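Local coordinates for Endonuclease/exonuclease/phosphatase domain-containing protein (Enterococcus faecalis, PDB 3L1W) that is of unknown function but belongs to the endonuclease/exonuclease/phosphatase family and may act as a 3'-5' RNA exonuclease, at residues Gln29-His34 with Thr56-Leu61; Asp35-Cys40 with Gln81-Ile86; Gly89-Ser94 with Arg110-Gly115; Val131-Ile136 with Ala143-Ile148. One frame throughout, in Å; residues are numbered along the deposited sequence.

Interaction 1 of 4, residues Gln29-His34 with Thr56-Leu61; sequences QLINFH and TTFTCL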
loop_
_atom_site.group_PDB
_atom_site.type_symbol
_atom_site.label_atom_id
_atom_site.label_comp_id
_atom_site.label_asym_id
_atom_site.label_seq_id
_atom_site.Cartn_x
_atom_site.Cartn_y
_atom_site.Cartn_z
ATOM N N GLN A 29 8.349 -5.732 7.863
ATOM C CA GLN A 29 7.280 -6.280 7.034
ATOM C C GLN A 29 6.696 -5.211 6.121
ATOM O O GLN A 29 6.303 -5.496 4.990
ATOM C CB GLN A 29 6.190 -6.906 7.909
ATOM C CG GLN A 29 6.622 -8.242 8.490
ATOM C CD GLN A 29 5.726 -8.692 9.610
ATOM O OE1 GLN A 29 4.665 -8.114 9.834
ATOM N NE2 GLN A 29 6.153 -9.723 10.337
ATOM N N LEU A 30 6.638 -3.976 6.608
ATOM C CA LEU A 30 6.153 -2.882 5.781
ATOM C C LEU A 30 7.072 -2.712 4.580
ATOM O O LEU A 30 6.613 -2.630 3.440
ATOM C CB LEU A 30 6.071 -1.590 6.603
ATOM C CG LEU A 30 5.504 -0.328 5.934
ATOM C CD1 LEU A 30 5.065 0.662 7.005
ATOM C CD2 LEU A 30 6.504 0.341 4.979
ATOM N N ILE A 31 8.375 -2.656 4.849
ATOM C CA ILE A 31 9.372 -2.541 3.791
ATOM C C ILE A 31 9.249 -3.698 2.795
ATOM O O ILE A 31 9.230 -3.483 1.580
ATOM C CB ILE A 31 10.794 -2.451 4.401
ATOM C CG1 ILE A 31 10.927 -1.138 5.182
ATOM C CG2 ILE A 31 11.859 -2.577 3.309
ATOM C CD1 ILE A 31 12.130 -1.077 6.130
ATOM N N ASN A 32 9.134 -4.924 3.293
ATOM C CA ASN A 32 9.043 -6.065 2.374
ATOM C C ASN A 32 7.802 -6.020 1.498
ATOM O O ASN A 32 7.855 -6.383 0.318
ATOM C CB ASN A 32 9.062 -7.383 3.133
ATOM C CG ASN A 32 10.432 -7.710 3.682
ATOM O OD1 ASN A 32 11.439 -7.132 3.268
ATOM N ND2 ASN A 32 10.477 -8.650 4.613
ATOM N N PHE A 33 6.694 -5.581 2.090
ATOM C CA PHE A 33 5.415 -5.532 1.386
ATOM C C PHE A 33 5.393 -4.474 0.288
ATOM O O PHE A 33 4.939 -4.737 -0.823
ATOM C CB PHE A 33 4.255 -5.311 2.356
ATOM C CG PHE A 33 2.930 -5.130 1.668
ATOM C CD1 PHE A 33 2.269 -6.212 1.114
ATOM C CD2 PHE A 33 2.357 -3.873 1.570
ATOM C CE1 PHE A 33 1.039 -6.044 0.468
ATOM C CE2 PHE A 33 1.125 -3.692 0.927
ATOM C CZ PHE A 33 0.477 -4.773 0.376
ATOM N N HIS A 34 5.875 -3.279 0.597
ATOM C CA HIS A 34 5.895 -2.230 -0.416
ATOM C C HIS A 34 6.936 -2.468 -1.514
ATOM O O HIS A 34 6.705 -2.099 -2.678
ATOM C CB HIS A 34 5.954 -0.848 0.236
ATOM C CG HIS A 34 4.706 -0.532 1.000
ATOM N ND1 HIS A 34 3.569 -0.047 0.388
ATOM C CD2 HIS A 34 4.386 -0.706 2.306
ATOM C CE1 HIS A 34 2.613 0.095 1.290
ATOM N NE2 HIS A 34 3.079 -0.306 2.459
ATOM N N THR A 56 14.492 -7.942 6.220
ATOM C CA THR A 56 13.978 -7.489 4.933
ATOM C C THR A 56 14.670 -8.250 3.815
ATOM O O THR A 56 15.692 -8.927 4.022
ATOM C CB THR A 56 14.142 -5.957 4.673
ATOM O OG1 THR A 56 15.485 -5.684 4.251
ATOM C CG2 THR A 56 13.801 -5.130 5.917
ATOM N N THR A 57 14.110 -8.115 2.622
ATOM C CA THR A 57 14.616 -8.797 1.441
ATOM C C THR A 57 15.696 -7.975 0.731
ATOM O O THR A 57 16.235 -8.411 -0.282
ATOM C CB THR A 57 13.470 -9.035 0.455
ATOM O OG1 THR A 57 12.854 -7.780 0.145
ATOM C CG2 THR A 57 12.415 -9.945 1.096
ATOM N N PHE A 58 16.031 -6.812 1.281
ATOM C CA PHE A 58 16.896 -5.851 0.583
ATOM C C PHE A 58 18.393 -5.962 0.864
ATOM O O PHE A 58 18.812 -6.375 1.941
ATOM C CB PHE A 58 16.477 -4.420 0.936
ATOM C CG PHE A 58 15.189 -3.998 0.314
ATOM C CD1 PHE A 58 13.985 -4.383 0.865
ATOM C CD2 PHE A 58 15.182 -3.207 -0.823
ATOM C CE1 PHE A 58 12.777 -3.991 0.284
ATOM C CE2 PHE A 58 13.987 -2.807 -1.410
ATOM C CZ PHE A 58 12.777 -3.207 -0.859
ATOM N N THR A 59 19.197 -5.569 -0.120
ATOM C CA THR A 59 20.612 -5.309 0.117
ATOM C C THR A 59 20.687 -3.995 0.881
ATOM O O THR A 59 19.894 -3.089 0.631
ATOM C CB THR A 59 21.373 -5.221 -1.216
ATOM O OG1 THR A 59 21.261 -6.478 -1.893
ATOM C CG2 THR A 59 22.858 -4.933 -0.982
ATOM N N CYS A 60 21.616 -3.911 1.831
ATOM C CA CYS A 60 21.725 -2.765 2.725
ATOM C C CYS A 60 23.099 -2.120 2.667
ATOM O O CYS A 60 24.099 -2.743 3.019
ATOM C CB CYS A 60 21.456 -3.206 4.164
ATOM S SG CYS A 60 21.532 -1.862 5.366
ATOM N N LEU A 61 23.129 -0.874 2.211
ATOM C CA LEU A 61 24.295 -0.015 2.311
ATOM C C LEU A 61 24.097 0.831 3.559
ATOM O O LEU A 61 23.022 1.379 3.768
ATOM C CB LEU A 61 24.339 0.903 1.095
ATOM C CG LEU A 61 25.266 2.111 1.176
ATOM C CD1 LEU A 61 26.724 1.661 1.104
ATOM C CD2 LEU A 61 24.938 3.073 0.040
HETATM O O HOH W 1 10.224 -7.555 -0.613
#

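Interaction 2 of 4, residues Asp35-Cys40 with Gln81-Ile86; sequences DWSLCC and QKVQAI. With SO4 (sulfate ion), chain G.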
loop_
_atom_site.group_PDB
_atom_site.type_symbol
_atom_site.label_atom_id
_atom_site.label_comp_id
_atom_site.label_asym_id
_atom_site.label_seq_id
_atom_site.Cartn_x
_atom_site.Cartn_y
_atom_site.Cartn_z
ATOM N N ASP A 35 8.054 -3.095 -1.143
ATOM C CA ASP A 35 8.935 -3.743 -2.110
ATOM C C ASP A 35 9.435 -2.788 -3.195
ATOM O O ASP A 35 9.455 -3.131 -4.382
ATOM C CB ASP A 35 8.172 -4.908 -2.749
ATOM C CG ASP A 35 9.063 -5.859 -3.517
ATOM O OD1 ASP A 35 10.223 -6.066 -3.120
ATOM O OD2 ASP A 35 8.571 -6.432 -4.511
ATOM N N TRP A 36 9.845 -1.595 -2.784
ATOM C CA TRP A 36 10.367 -0.592 -3.714
ATOM C C TRP A 36 11.679 -1.046 -4.354
ATOM O O TRP A 36 12.288 -2.018 -3.899
ATOM C CB TRP A 36 10.625 0.720 -2.972
ATOM C CG TRP A 36 9.508 1.182 -2.063
ATOM C CD1 TRP A 36 8.337 1.794 -2.432
ATOM C CD2 TRP A 36 9.488 1.113 -0.632
ATOM N NE1 TRP A 36 7.584 2.089 -1.309
ATOM C CE2 TRP A 36 8.272 1.682 -0.197
ATOM C CE3 TRP A 36 10.375 0.607 0.326
ATOM C CZ2 TRP A 36 7.926 1.768 1.149
ATOM C CZ3 TRP A 36 10.036 0.697 1.660
ATOM C CH2 TRP A 36 8.823 1.278 2.062
ATOM N N SER A 37 12.110 -0.354 -5.412
ATOM C CA SER A 37 13.463 -0.567 -5.933
ATOM C C SER A 37 14.506 -0.209 -4.893
ATOM O O SER A 37 15.527 -0.900 -4.761
ATOM C CB SER A 37 13.729 0.278 -7.185
ATOM O OG SER A 37 13.131 -0.281 -8.337
ATOM N N LEU A 38 14.267 0.880 -4.165
ATOM C CA LEU A 38 15.215 1.313 -3.149
ATOM C C LEU A 38 14.513 2.174 -2.114
ATOM O O LEU A 38 13.474 2.775 -2.402
ATOM C CB LEU A 38 16.379 2.088 -3.778
ATOM C CG LEU A 38 16.008 3.385 -4.488
ATOM C CD1 LEU A 38 16.128 4.554 -3.513
ATOM C CD2 LEU A 38 16.923 3.613 -5.686
ATOM N N CYS A 39 15.084 2.221 -0.910
ATOM C CA CYS A 39 14.511 3.001 0.180
ATOM C C CYS A 39 15.638 3.624 0.981
ATOM O O CYS A 39 16.534 2.919 1.448
ATOM C CB CYS A 39 13.667 2.098 1.099
ATOM S SG CYS A 39 12.702 3.007 2.367
ATOM N N CYS A 40 15.596 4.943 1.156
ATOM C CA CYS A 40 16.504 5.594 2.095
ATOM C C CYS A 40 15.931 5.450 3.498
ATOM O O CYS A 40 14.739 5.660 3.713
ATOM C CB CYS A 40 16.676 7.076 1.750
ATOM S SG CYS A 40 17.698 7.351 0.276
ATOM N N GLN A 81 18.073 -6.866 -8.188
ATOM C CA GLN A 81 17.433 -7.262 -9.438
ATOM C C GLN A 81 16.826 -6.057 -10.149
ATOM O O GLN A 81 16.471 -6.141 -11.322
ATOM C CB GLN A 81 16.327 -8.285 -9.185
ATOM C CG GLN A 81 16.800 -9.644 -8.724
ATOM C CD GLN A 81 15.690 -10.682 -8.818
ATOM O OE1 GLN A 81 14.939 -10.896 -7.865
ATOM N NE2 GLN A 81 15.569 -11.316 -9.983
ATOM N N LYS A 82 16.684 -4.949 -9.425
ATOM C CA LYS A 82 16.056 -3.744 -9.963
ATOM C C LYS A 82 17.059 -2.613 -10.185
ATOM O O LYS A 82 16.984 -1.886 -11.182
ATOM C CB LYS A 82 14.940 -3.268 -9.024
ATOM C CG LYS A 82 13.788 -4.268 -8.893
ATOM C CD LYS A 82 12.698 -3.746 -7.982
ATOM C CE LYS A 82 11.515 -4.722 -7.905
ATOM N NZ LYS A 82 10.522 -4.292 -6.872
ATOM N N VAL A 83 17.982 -2.442 -9.243
ATOM C CA VAL A 83 19.033 -1.434 -9.393
ATOM C C VAL A 83 20.344 -1.980 -8.875
ATOM O O VAL A 83 20.368 -2.764 -7.930
ATOM C CB VAL A 83 18.726 -0.132 -8.627
ATOM C CG1 VAL A 83 17.469 0.545 -9.184
ATOM C CG2 VAL A 83 18.581 -0.403 -7.133
ATOM N N GLN A 84 21.441 -1.559 -9.489
ATOM C CA GLN A 84 22.749 -1.989 -9.027
ATOM C C GLN A 84 23.532 -0.790 -8.525
ATOM O O GLN A 84 23.487 0.282 -9.128
ATOM C CB GLN A 84 23.513 -2.698 -10.148
ATOM C CG GLN A 84 22.857 -3.997 -10.607
ATOM C CD GLN A 84 21.680 -3.767 -11.545
ATOM O OE1 GLN A 84 21.786 -3.018 -12.518
ATOM N NE2 GLN A 84 20.556 -4.421 -11.263
ATOM N N ALA A 85 24.237 -0.964 -7.412
ATOM C CA ALA A 85 25.072 0.105 -6.891
ATOM C C ALA A 85 26.421 0.028 -7.577
ATOM O O ALA A 85 27.079 -1.017 -7.542
ATOM C CB ALA A 85 25.239 -0.018 -5.390
ATOM N N ILE A 86 26.833 1.123 -8.207
ATOM C CA ILE A 86 28.148 1.157 -8.846
ATOM C C ILE A 86 29.180 2.011 -8.114
ATOM O O ILE A 86 30.376 1.926 -8.402
ATOM C CB ILE A 86 28.065 1.555 -10.335
ATOM C CG1 ILE A 86 27.399 2.917 -10.504
ATOM C CG2 ILE A 86 27.290 0.495 -11.114
ATOM C CD1 ILE A 86 27.452 3.434 -11.939
HETATM S S SO4 G . 9.596 -1.044 -8.716
HETATM O O1 SO4 G . 9.340 -1.546 -7.364
HETATM O O2 SO4 G . 10.054 -2.160 -9.536
HETATM O O3 SO4 G . 8.365 -0.496 -9.276
HETATM O O4 SO4 G . 10.636 -0.017 -8.678
HETATM O O HOH W 2 12.148 -4.648 -4.282
HETATM O O HOH W 3 8.424 -5.844 -7.305
#

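Interaction 3 of 4, residues Gly89-Ser94 with Arg110-Gly115; sequences GYFWLS and RIALWG. With EDO (1,2-ethanediol), chain K.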
loop_
_atom_site.group_PDB
_atom_site.type_symbol
_atom_site.label_atom_id
_atom_site.label_comp_id
_atom_site.label_asym_id
_atom_site.label_seq_id
_atom_site.Cartn_x
_atom_site.Cartn_y
_atom_site.Cartn_z
ATOM N N GLY A 89 29.326 6.245 -0.962
ATOM C CA GLY A 89 30.174 6.956 -0.038
ATOM C C GLY A 89 29.365 7.678 1.007
ATOM O O GLY A 89 28.130 7.670 0.979
ATOM N N TYR A 90 30.073 8.290 1.946
ATOM C CA TYR A 90 29.433 9.123 2.945
ATOM C C TYR A 90 30.412 10.143 3.484
ATOM O O TYR A 90 31.633 10.001 3.337
ATOM C CB TYR A 90 28.855 8.278 4.079
ATOM C CG TYR A 90 29.869 7.585 4.964
ATOM C CD1 TYR A 90 30.135 8.056 6.243
ATOM C CD2 TYR A 90 30.519 6.434 4.540
ATOM C CE1 TYR A 90 31.041 7.417 7.069
ATOM C CE2 TYR A 90 31.435 5.789 5.358
ATOM C CZ TYR A 90 31.687 6.286 6.621
ATOM O OH TYR A 90 32.587 5.652 7.443
ATOM N N PHE A 91 29.869 11.186 4.091
ATOM C CA PHE A 91 30.697 12.258 4.619
ATOM C C PHE A 91 29.932 12.983 5.712
ATOM O O PHE A 91 28.706 12.854 5.821
ATOM C CB PHE A 91 31.099 13.234 3.508
ATOM C CG PHE A 91 29.938 13.769 2.718
ATOM C CD1 PHE A 91 29.302 14.936 3.100
ATOM C CD2 PHE A 91 29.480 13.104 1.590
ATOM C CE1 PHE A 91 28.232 15.431 2.370
ATOM C CE2 PHE A 91 28.418 13.593 0.856
ATOM C CZ PHE A 91 27.789 14.759 1.244
ATOM N N TRP A 92 30.670 13.736 6.515
ATOM C CA TRP A 92 30.096 14.510 7.603
ATOM C C TRP A 92 29.646 15.883 7.118
ATOM O O TRP A 92 30.267 16.490 6.238
ATOM C CB TRP A 92 31.096 14.610 8.766
ATOM C CG TRP A 92 31.098 13.338 9.544
ATOM C CD1 TRP A 92 30.357 13.065 10.657
ATOM C CD2 TRP A 92 31.817 12.138 9.235
ATOM N NE1 TRP A 92 30.584 11.774 11.071
ATOM C CE2 TRP A 92 31.475 11.183 10.215
ATOM C CE3 TRP A 92 32.728 11.782 8.232
ATOM C CZ2 TRP A 92 32.016 9.897 10.228
ATOM C CZ3 TRP A 92 33.264 10.504 8.245
ATOM C CH2 TRP A 92 32.905 9.576 9.238
ATOM N N LEU A 93 28.540 16.355 7.677
ATOM C CA LEU A 93 27.986 17.639 7.295
ATOM C C LEU A 93 28.628 18.740 8.126
ATOM O O LEU A 93 27.973 19.385 8.953
ATOM C CB LEU A 93 26.460 17.628 7.463
ATOM C CG LEU A 93 25.734 16.443 6.816
ATOM C CD1 LEU A 93 24.218 16.658 6.851
ATOM C CD2 LEU A 93 26.174 16.205 5.386
ATOM N N SER A 94 29.920 18.947 7.882
ATOM C CA SER A 94 30.756 19.778 8.727
ATOM C C SER A 94 31.758 20.523 7.869
ATOM O O SER A 94 31.734 20.418 6.640
ATOM C CB SER A 94 31.524 18.901 9.706
ATOM O OG SER A 94 32.543 18.190 9.022
ATOM N N ARG A 110 26.610 14.685 11.972
ATOM C CA ARG A 110 25.586 14.261 11.032
ATOM C C ARG A 110 26.304 13.814 9.783
ATOM O O ARG A 110 27.339 14.380 9.421
ATOM C CB ARG A 110 24.646 15.414 10.671
ATOM C CG ARG A 110 23.801 15.912 11.817
ATOM C CD ARG A 110 22.557 15.079 11.984
ATOM N NE ARG A 110 21.836 15.467 13.190
ATOM C CZ ARG A 110 20.721 14.883 13.608
ATOM N NH1 ARG A 110 20.191 13.893 12.902
ATOM N NH2 ARG A 110 20.133 15.295 14.723
ATOM N N ILE A 111 25.768 12.799 9.126
ATOM C CA ILE A 111 26.366 12.364 7.879
ATOM C C ILE A 111 25.350 12.394 6.755
ATOM O O ILE A 111 24.138 12.441 6.981
ATOM C CB ILE A 111 26.946 10.942 7.975
ATOM C CG1 ILE A 111 25.852 9.937 8.337
ATOM C CG2 ILE A 111 28.100 10.898 8.990
ATOM C CD1 ILE A 111 26.214 8.501 7.973
ATOM N N ALA A 112 25.861 12.395 5.535
ATOM C CA ALA A 112 25.047 12.046 4.384
ATOM C C ALA A 112 25.613 10.771 3.799
ATOM O O ALA A 112 26.831 10.563 3.774
ATOM C CB ALA A 112 25.047 13.160 3.348
ATOM N N LEU A 113 24.712 9.916 3.331
ATOM C CA LEU A 113 25.081 8.650 2.714
ATOM C C LEU A 113 24.560 8.709 1.289
ATOM O O LEU A 113 23.390 9.018 1.069
ATOM C CB LEU A 113 24.409 7.492 3.467
ATOM C CG LEU A 113 24.543 6.077 2.881
ATOM C CD1 LEU A 113 26.009 5.649 2.793
ATOM C CD2 LEU A 113 23.705 5.039 3.654
ATOM N N TRP A 114 25.414 8.417 0.314
ATOM C CA TRP A 114 24.973 8.463 -1.076
ATOM C C TRP A 114 25.357 7.195 -1.838
ATOM O O TRP A 114 26.247 6.434 -1.423
ATOM C CB TRP A 114 25.541 9.714 -1.768
ATOM C CG TRP A 114 27.046 9.718 -1.795
ATOM C CD1 TRP A 114 27.884 10.264 -0.866
ATOM C CD2 TRP A 114 27.886 9.128 -2.796
ATOM N NE1 TRP A 114 29.194 10.046 -1.225
ATOM C CE2 TRP A 114 29.219 9.355 -2.408
ATOM C CE3 TRP A 114 27.636 8.426 -3.979
ATOM C CZ2 TRP A 114 30.304 8.908 -3.166
ATOM C CZ3 TRP A 114 28.708 7.985 -4.729
ATOM C CH2 TRP A 114 30.028 8.229 -4.322
ATOM N N GLY A 115 24.665 6.970 -2.949
ATOM C CA GLY A 115 24.984 5.870 -3.841
ATOM C C GLY A 115 24.743 6.261 -5.282
ATOM O O GLY A 115 23.798 7.001 -5.591
HETATM C C1 EDO K . 32.849 12.658 -1.020
HETATM O O1 EDO K . 32.745 13.015 -2.407
HETATM C C2 EDO K . 31.541 12.016 -0.578
HETATM O O2 EDO K . 31.760 10.735 0.023
#

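Interaction 4 of 4, residues Val131-Ile136 with Ala143-Ile148; sequences VHLDHI and AGMTVI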
loop_
_atom_site.group_PDB
_atom_site.type_symbol
_atom_site.label_atom_id
_atom_site.label_comp_id
_atom_site.label_asym_id
_atom_site.label_seq_id
_atom_site.Cartn_x
_atom_site.Cartn_y
_atom_site.Cartn_z
ATOM N N VAL A 131 19.240 12.009 3.096
ATOM C CA VAL A 131 19.279 13.216 3.910
ATOM C C VAL A 131 18.768 12.997 5.340
ATOM O O VAL A 131 17.685 12.457 5.532
ATOM C CB VAL A 131 18.360 14.288 3.265
ATOM C CG1 VAL A 131 18.264 15.519 4.147
ATOM C CG2 VAL A 131 18.876 14.658 1.861
ATOM N N HIS A 132 19.533 13.430 6.342
ATOM C CA HIS A 132 18.957 13.618 7.673
ATOM C C HIS A 132 19.582 14.832 8.327
ATOM O O HIS A 132 20.679 14.756 8.879
ATOM C CB HIS A 132 19.131 12.388 8.569
ATOM C CG HIS A 132 18.297 12.444 9.811
ATOM N ND1 HIS A 132 18.409 11.525 10.834
ATOM C CD2 HIS A 132 17.325 13.310 10.188
ATOM C CE1 HIS A 132 17.552 11.831 11.793
ATOM N NE2 HIS A 132 16.879 12.908 11.425
ATOM N N LEU A 133 18.881 15.955 8.260
ATOM C CA LEU A 133 19.465 17.215 8.722
ATOM C C LEU A 133 19.234 17.390 10.207
ATOM O O LEU A 133 18.364 16.745 10.778
ATOM C CB LEU A 133 18.890 18.404 7.947
ATOM C CG LEU A 133 19.035 18.323 6.426
ATOM C CD1 LEU A 133 18.451 19.551 5.755
ATOM C CD2 LEU A 133 20.498 18.145 6.040
ATOM N N ASP A 134 20.022 18.279 10.818
ATOM C CA ASP A 134 19.981 18.520 12.251
ATOM C C ASP A 134 18.632 19.076 12.689
ATOM O O ASP A 134 18.030 19.885 11.988
ATOM C CB ASP A 134 21.088 19.518 12.619
ATOM C CG ASP A 134 21.772 19.177 13.917
ATOM O OD1 ASP A 134 22.357 18.081 14.020
ATOM O OD2 ASP A 134 21.740 20.011 14.838
ATOM N N HIS A 135 18.149 18.646 13.848
ATOM C CA HIS A 135 16.884 19.158 14.368
ATOM C C HIS A 135 17.061 20.464 15.145
ATOM O O HIS A 135 16.100 21.176 15.408
ATOM C CB HIS A 135 16.203 18.119 15.266
ATOM C CG HIS A 135 17.046 17.663 16.420
ATOM N ND1 HIS A 135 17.153 18.379 17.594
ATOM C CD2 HIS A 135 17.811 16.557 16.583
ATOM C CE1 HIS A 135 17.954 17.738 18.428
ATOM N NE2 HIS A 135 18.368 16.630 17.839
ATOM N N ILE A 136 18.296 20.786 15.498
ATOM C CA ILE A 136 18.549 21.870 16.438
ATOM C C ILE A 136 18.042 23.248 15.980
ATOM O O ILE A 136 17.468 23.994 16.772
ATOM C CB ILE A 136 20.054 21.922 16.808
ATOM C CG1 ILE A 136 20.274 22.672 18.114
ATOM C CG2 ILE A 136 20.868 22.545 15.696
ATOM C CD1 ILE A 136 21.738 22.795 18.470
ATOM N N ALA A 143 22.993 24.936 6.886
ATOM C CA ALA A 143 24.434 24.694 6.851
ATOM C C ALA A 143 24.756 23.266 6.433
ATOM O O ALA A 143 25.683 23.034 5.654
ATOM C CB ALA A 143 25.071 25.016 8.206
ATOM N N GLY A 144 23.999 22.304 6.955
ATOM C CA GLY A 144 24.211 20.912 6.600
ATOM C C GLY A 144 23.941 20.631 5.134
ATOM O O GLY A 144 24.691 19.910 4.483
HETATM N N MSE A 145 22.858 21.202 4.611
HETATM C CA MSE A 145 22.502 20.993 3.218
HETATM C C MSE A 145 23.509 21.677 2.301
HETATM O O MSE A 145 23.795 21.188 1.209
HETATM C CB MSE A 145 21.084 21.499 2.933
HETATM C CG MSE A 145 20.674 21.406 1.469
HETATM SE SE MSE A 145 20.699 19.575 0.783
HETATM C CE MSE A 145 19.382 18.816 1.986
ATOM N N THR A 146 24.068 22.790 2.759
ATOM C CA THR A 146 25.098 23.490 2.000
ATOM C C THR A 146 26.293 22.564 1.786
ATOM O O THR A 146 26.849 22.490 0.688
ATOM C CB THR A 146 25.518 24.791 2.711
ATOM O OG1 THR A 146 24.395 25.687 2.755
ATOM C CG2 THR A 146 26.666 25.475 1.973
ATOM N N VAL A 147 26.685 21.849 2.839
ATOM C CA VAL A 147 27.773 20.880 2.724
ATOM C C VAL A 147 27.429 19.755 1.741
ATOM O O VAL A 147 28.250 19.389 0.908
ATOM C CB VAL A 147 28.166 20.293 4.095
ATOM C CG1 VAL A 147 29.256 19.235 3.932
ATOM C CG2 VAL A 147 28.633 21.399 5.021
ATOM N N ILE A 148 26.217 19.206 1.823
ATOM C CA ILE A 148 25.814 18.187 0.855
ATOM C C ILE A 148 25.949 18.710 -0.572
ATOM O O ILE A 148 26.530 18.056 -1.438
ATOM C CB ILE A 148 24.351 17.735 1.076
ATOM C CG1 ILE A 148 24.214 17.081 2.450
ATOM C CG2 ILE A 148 23.881 16.781 -0.047
ATOM C CD1 ILE A 148 22.827 16.552 2.746
#

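Interaction 1 of 4, residues Gln29-His34 with Thr56-Leu61
Asn32, near the end of helix 20-34, turns its amide across to the chain that leaves helix 46-55, so that OD1 lies beside the backbone of Thr56 and Thr57. Its CG stands anti to the carbonyl carbon (chi1 -73°), and Asn32 OD1 accepts from Thr57 N at 2.9 Å. The bond is bent, 144° at the hydrogen, and the N-H comes from above the carbonyl plane. ND2 of the same amide donates to Tyr55 O, so both ends of the group are used and its flip is fixed. One residue earlier, Ile31 crosses Phe58 obliquely, its CG2 methyl 3.5 Å from Phe58 CE1, while Asn32 OD1 lies farther off at the edge of that ring. The contact sets the end of helix 20-34 against the connection from helix 46-55 to strand 59-64, the outermost strand of its sheet within the chain, in the DNase I-like beta sandwich. Thr56 OG1, in the crowded position between backbone N and carbonyl carbon, accepts from Phe58 N at 3.2 Å, closing an ST turn, and also bonds to Leu52 O. A water bridges the two segments: it donates to Asn32 O at 2.8 Å and accepts from Thr57 OG1 at 2.7 Å.

Interaction 2 of 4, residues Asp35-Cys40 with Gln81-Ile86
Lys82 NZ is the best-held polar atom here, with three hydrogen-bonding partners: a sulfate oxygen and two waters. Lys82 NZ donates to O1 of the sulfate at 3.0 Å, to one water that also serves Asp35 OD2, and to a second that lies against Asp35 OD1 and Trp36 O. A long salt bridge of 3.7 Å from Lys82 NZ to Asp35 OD2 adds charge attraction, and Asp35 O lies 2.9 Å from Lys82 NZ. The lysine reaches this place because its chain is fully extended beyond CG, running past Ser37 with CD 3.5 Å from Ser37 OG and crossing Asp35 at about a right angle. Ser37 OG, anti to its own carbonyl carbon (chi1 -78°), donates to sulfate O4 at a short 2.5 Å, and Lys2 N holds the same anion. The ammonium probably helps to offset the charge of both carboxylate and sulfate. Deeper in, the Val83 CG2 methyl rests 3.9 Å from Ser37 O. The sulfate probably comes from the crystallisation liquor, so the site need not be a natural one. The arrangement brings together the beginnings of strands 38-44 and 83-92, one from each sheet of the DNase I-like beta sandwich.

Interaction 3 of 4, residues Gly89-Ser94 with Arg110-Gly115
Five backbone hydrogen bonds zip strand 83-92 to strand 111-119, whose segments run antiparallel at 166°. Gly89 with Trp114 and Phe91 with Ala112 are the hydrogen-bonded pairs, each bonded both ways. Trp114 N to Gly89 O is almost perfectly straight, 179° at the hydrogen, and approaches nearly along the C=O axis. Beyond the paired residues, Leu93 N donates to Arg110 O at 2.9 Å, from above the carbonyl plane. CA-H...O contacts from residues of the non-hydrogen-bonded pairs add to the ladder, among them Tyr90 CA to Ala112 O at 3.1 Å.

This is an antiparallel edge pair: strand 83-92 is the outermost of its sheet within the chain, and the two faces have different neighbours. On the face of Trp92 and Ile111, which looks to strands 59-64 and 73-78 of the other sheet, the main contact is CH-pi. The two side chains lie side by side, and Ile111 CG2 sits over the five-membered ring of Trp92, 3.5 Å from its centroid. Trp92 NE1 is held by Arg65 O.

On the other face, under helix 138-151, Ala112 CB lies over the Phe91 ring, 4.2 Å from its centroid, and Leu93 CD2 touches Ala112 CB at 3.8 Å. Phe91 and Trp114 meet rim to rim, CE2 to CD1. The Trp114 indole, with CG in the crowded position (chi1 61°), reaches across over the Gly89 backbone, whose N lies above its centre. Trp114 NE1 donates to O2 of 1,2-ethanediol, probably from the crystallisation liquor, at 2.9 Å, in the plane of the indole.

Interaction 4 of 4, residues Val131-Ile136 with Ala143-Ile148
Two bends in the selenomethionine at position 145 shape this contact. Its CG stands anti to the backbone N (chi1 176°), after which chi2 and chi3 both turn to about 60°, curling the chain so that the terminal methyl CE, rather than the selenium, faces the strand. Leu133 replies with CG anti to its carbonyl carbon and a straight second torsion (chi2 -179°), which sends its two methyls toward the helix. Leu133 CD1 meets Met145 CE at 4.0 Å, the two side chains crossing obliquely. Val131, two residues back on the same side of the chain, crosses Met145 at about a right angle and touches the same methyl, Val131 CG1 to Met145 CE at 4.1 Å. The two residues thus share the one methyl, touching it from the same side.

The other methyl, Leu133 CD2, rests against the helix backbone, 4.3 Å from Gly144 C. One turn further along, Ile148 CD1 completes the patch, 4.3 Å from Leu133 CD2 and looser against Val131 CG2. Val175 of helix 174-179 packs on both Leu133 and Met145, continuing the apolar layer.

The contact joins the end of strand 126-132, and the loop leaving it, to helix 138-151, which lies outside one sheet of the DNase I-like sandwich. A directional bond to the same helix comes from Arg141 NH1, which donates to Asp134 O. The side-chain contacts between the two segments, by contrast, are all between buried apolar groups, so here the packing probably relies on shape and the exclusion of water.

Overall arrangement
All four contacts are largely buried, but their chemistry follows their place in the fold. Interactions 1 and 2 adjoin at one end of the molecule, where helix 20-34 passes into strand 38-44; Phe58 CE2 packs on Trp36 O, and both mix apolar packing with waters and polar groups near the surface. Interactions 2 and 3 share strand 83-92, with centres about 19 Å apart: the first spans the two sheets, the second is regular pairing within one. Interaction 4, purely apolar, lies beside interaction 3, and a salt bridge from Arg110 NE to Asp134 OD1 ties them. Interactions 1 and 4 lie on opposite sides of the chain's centre.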